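Local structure of putative pneumococcal surface protein (Streptococcus pneumoniae, 4CNL) at residues K77-E82 with Y93-D98. The protein binds choline through a chain of cell-wall-binding repeats, which probably attaches it to the choline-bearing teichoic acids of the pneumococcal surface. Numbering follows the deposited sequence.
Sequences KMAQGE and YYLKSD. With CHT (choline ion), chain H; SO4 (sulfate ion), chain K; SO4 (sulfate ion), chain L.
Q80 lays its side chain against the turn that follows strand 91-95. Its CB lies 4.1 Å from S97 O, and CG, anti to the carbonyl carbon (chi1 -85°), passes the same oxygen. CD keeps a similar distance. NE2 finally donates to S97 O at 3.2 Å, nearly along the C=O axis and close to the plane of its own amide. Glutamine suits this place because its extended chain carries a terminal amide N-H as far as the carbonyl. The backbone N of Q80 is tied down as well, by a bond to the anti lone pair of E82 OE2; a carboxylate fits here, since its other oxygen, OE1, makes a salt bridge with K73. Next along the chain, two residues, G81 and E82, stand opposite the single L95, which makes a G1 beta bulge at the mouth of the 82-86/91-95 hairpin of a putative cell wall binding repeat. G81 has a positive phi of 56°, which glycine adopts readily, and its N donates to K96 O from above the carbonyl plane. E82 and L95 form an antiparallel hydrogen-bonded pair, with L95 N reaching E82 O at 2.9 Å. E82 O also comes obliquely onto the Y94 ring, 3.5 Å from CD1. On the buried side, L95 CD2 meets A79 CB at 3.6 Å; a small methyl lets the leucine come close. V84 packs on both side chains, and Y71 touches L95 and makes a backbone hydrogen bond with A79. One residue before A79, M78 turns its soft, polarisable SD to the choline methyl C6, 3.7 Å away, in a pocket completed by W43, W52 and Y70.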
# COMPACT_ATOMS: atom_id res chain seq x y z
N LYS A 77 8.15 -9.23 -5.16
CA LYS A 77 6.78 -9.77 -5.19
C LYS A 77 5.74 -8.66 -5.13
O LYS A 77 5.83 -7.76 -4.30
CB LYS A 77 6.55 -10.73 -4.02
CG LYS A 77 7.41 -11.98 -4.04
CD LYS A 77 6.88 -12.99 -3.05
CE LYS A 77 7.63 -14.31 -3.16
NZ LYS A 77 7.07 -15.29 -2.18
N MET A 78 4.75 -8.72 -6.01
CA MET A 78 3.66 -7.76 -5.95
C MET A 78 2.86 -7.97 -4.68
O MET A 78 2.44 -9.09 -4.37
CB MET A 78 2.74 -7.89 -7.16
CG MET A 78 1.69 -6.80 -7.20
SD MET A 78 0.40 -7.15 -8.41
CE MET A 78 -0.38 -8.51 -7.62
N ALA A 79 2.64 -6.88 -3.95
CA ALA A 79 1.83 -6.94 -2.74
C ALA A 79 0.36 -7.20 -3.05
O ALA A 79 -0.18 -6.69 -4.04
CB ALA A 79 1.99 -5.63 -1.95
N GLN A 80 -0.29 -7.99 -2.20
CA GLN A 80 -1.67 -8.39 -2.40
C GLN A 80 -2.34 -8.63 -1.07
O GLN A 80 -1.89 -9.47 -0.30
CB GLN A 80 -1.77 -9.68 -3.24
CG GLN A 80 -1.74 -9.48 -4.73
CD GLN A 80 -1.85 -10.78 -5.53
OE1 GLN A 80 -0.87 -11.51 -5.69
NE2 GLN A 80 -3.04 -11.06 -6.05
N GLY A 81 -3.42 -7.90 -0.81
CA GLY A 81 -4.18 -8.06 0.42
C GLY A 81 -3.33 -7.89 1.65
O GLY A 81 -3.38 -8.71 2.58
N GLU A 82 -2.54 -6.82 1.69
CA GLU A 82 -1.59 -6.66 2.76
C GLU A 82 -1.14 -5.23 2.89
O GLU A 82 -1.24 -4.43 1.95
CB GLU A 82 -0.37 -7.57 2.54
CG GLU A 82 0.48 -7.17 1.34
CD GLU A 82 1.56 -8.21 1.01
OE1 GLU A 82 2.50 -8.38 1.81
OE2 GLU A 82 1.45 -8.85 -0.06
N TYR A 93 0.86 1.77 3.14
CA TYR A 93 -0.17 1.61 2.12
C TYR A 93 -0.83 0.26 2.30
O TYR A 93 -0.23 -0.67 2.83
CB TYR A 93 0.43 1.70 0.70
CG TYR A 93 1.13 3.01 0.40
CD1 TYR A 93 2.47 3.18 0.71
CD2 TYR A 93 0.45 4.06 -0.20
CE1 TYR A 93 3.12 4.38 0.43
CE2 TYR A 93 1.10 5.26 -0.49
CZ TYR A 93 2.43 5.41 -0.17
OH TYR A 93 3.08 6.60 -0.46
N TYR A 94 -2.09 0.17 1.88
CA TYR A 94 -2.78 -1.12 1.86
C TYR A 94 -3.06 -1.52 0.43
O TYR A 94 -3.75 -0.80 -0.30
CB TYR A 94 -4.09 -1.08 2.67
CG TYR A 94 -4.68 -2.47 2.72
CD1 TYR A 94 -4.14 -3.43 3.56
CD2 TYR A 94 -5.75 -2.83 1.90
CE1 TYR A 94 -4.65 -4.73 3.58
CE2 TYR A 94 -6.26 -4.12 1.92
CZ TYR A 94 -5.71 -5.06 2.77
OH TYR A 94 -6.21 -6.34 2.81
N LEU A 95 -2.51 -2.66 0.02
CA LEU A 95 -2.79 -3.19 -1.30
C LEU A 95 -3.91 -4.20 -1.19
O LEU A 95 -3.82 -5.15 -0.43
CB LEU A 95 -1.54 -3.83 -1.90
CG LEU A 95 -0.37 -2.89 -2.25
CD1 LEU A 95 -0.80 -1.68 -3.07
CD2 LEU A 95 0.45 -2.49 -1.03
N LYS A 96 -4.97 -3.97 -1.95
CA LYS A 96 -6.14 -4.84 -1.94
C LYS A 96 -5.79 -6.20 -2.54
O LYS A 96 -4.72 -6.37 -3.12
CB LYS A 96 -7.28 -4.18 -2.72
CG LYS A 96 -7.71 -2.85 -2.11
CD LYS A 96 -8.86 -2.26 -2.89
CE LYS A 96 -8.38 -1.54 -4.12
NZ LYS A 96 -9.45 -1.46 -5.15
N SER A 97 -6.68 -7.18 -2.37
CA SER A 97 -6.39 -8.53 -2.88
C SER A 97 -6.22 -8.54 -4.39
O SER A 97 -5.55 -9.42 -4.93
CB SER A 97 -7.49 -9.51 -2.46
OG SER A 97 -8.78 -8.91 -2.50
N ASP A 98 -6.79 -7.55 -5.08
CA ASP A 98 -6.56 -7.45 -6.52
C ASP A 98 -5.24 -6.75 -6.85
O ASP A 98 -4.88 -6.61 -8.02
CB ASP A 98 -7.73 -6.72 -7.20
CG ASP A 98 -7.82 -5.23 -6.83
OD1 ASP A 98 -7.07 -4.77 -5.95
OD2 ASP A 98 -8.66 -4.53 -7.42
C4 CHT H . -2.82 -6.33 -14.02
C5 CHT H . -2.90 -7.10 -12.70
C6 CHT H . -1.68 -8.42 -11.17
C7 CHT H . -1.03 -8.33 -13.43
C8 CHT H . -0.72 -6.45 -12.04
O6 CHT H . -4.06 -5.70 -14.29
N1 CHT H . -1.58 -7.57 -12.33
S SO4 K . -8.86 -7.26 0.52
O1 SO4 K . -9.03 -8.60 -0.05
O2 SO4 K . -7.81 -7.29 1.54
O3 SO4 K . -8.56 -6.28 -0.50
O4 SO4 K . -10.14 -6.90 1.12
S SO4 L . 6.55 -12.58 1.00
O1 SO4 L . 7.60 -13.52 0.64
O2 SO4 L . 6.50 -12.44 2.45
O3 SO4 L . 6.81 -11.27 0.41
O4 SO4 L . 5.26 -13.08 0.51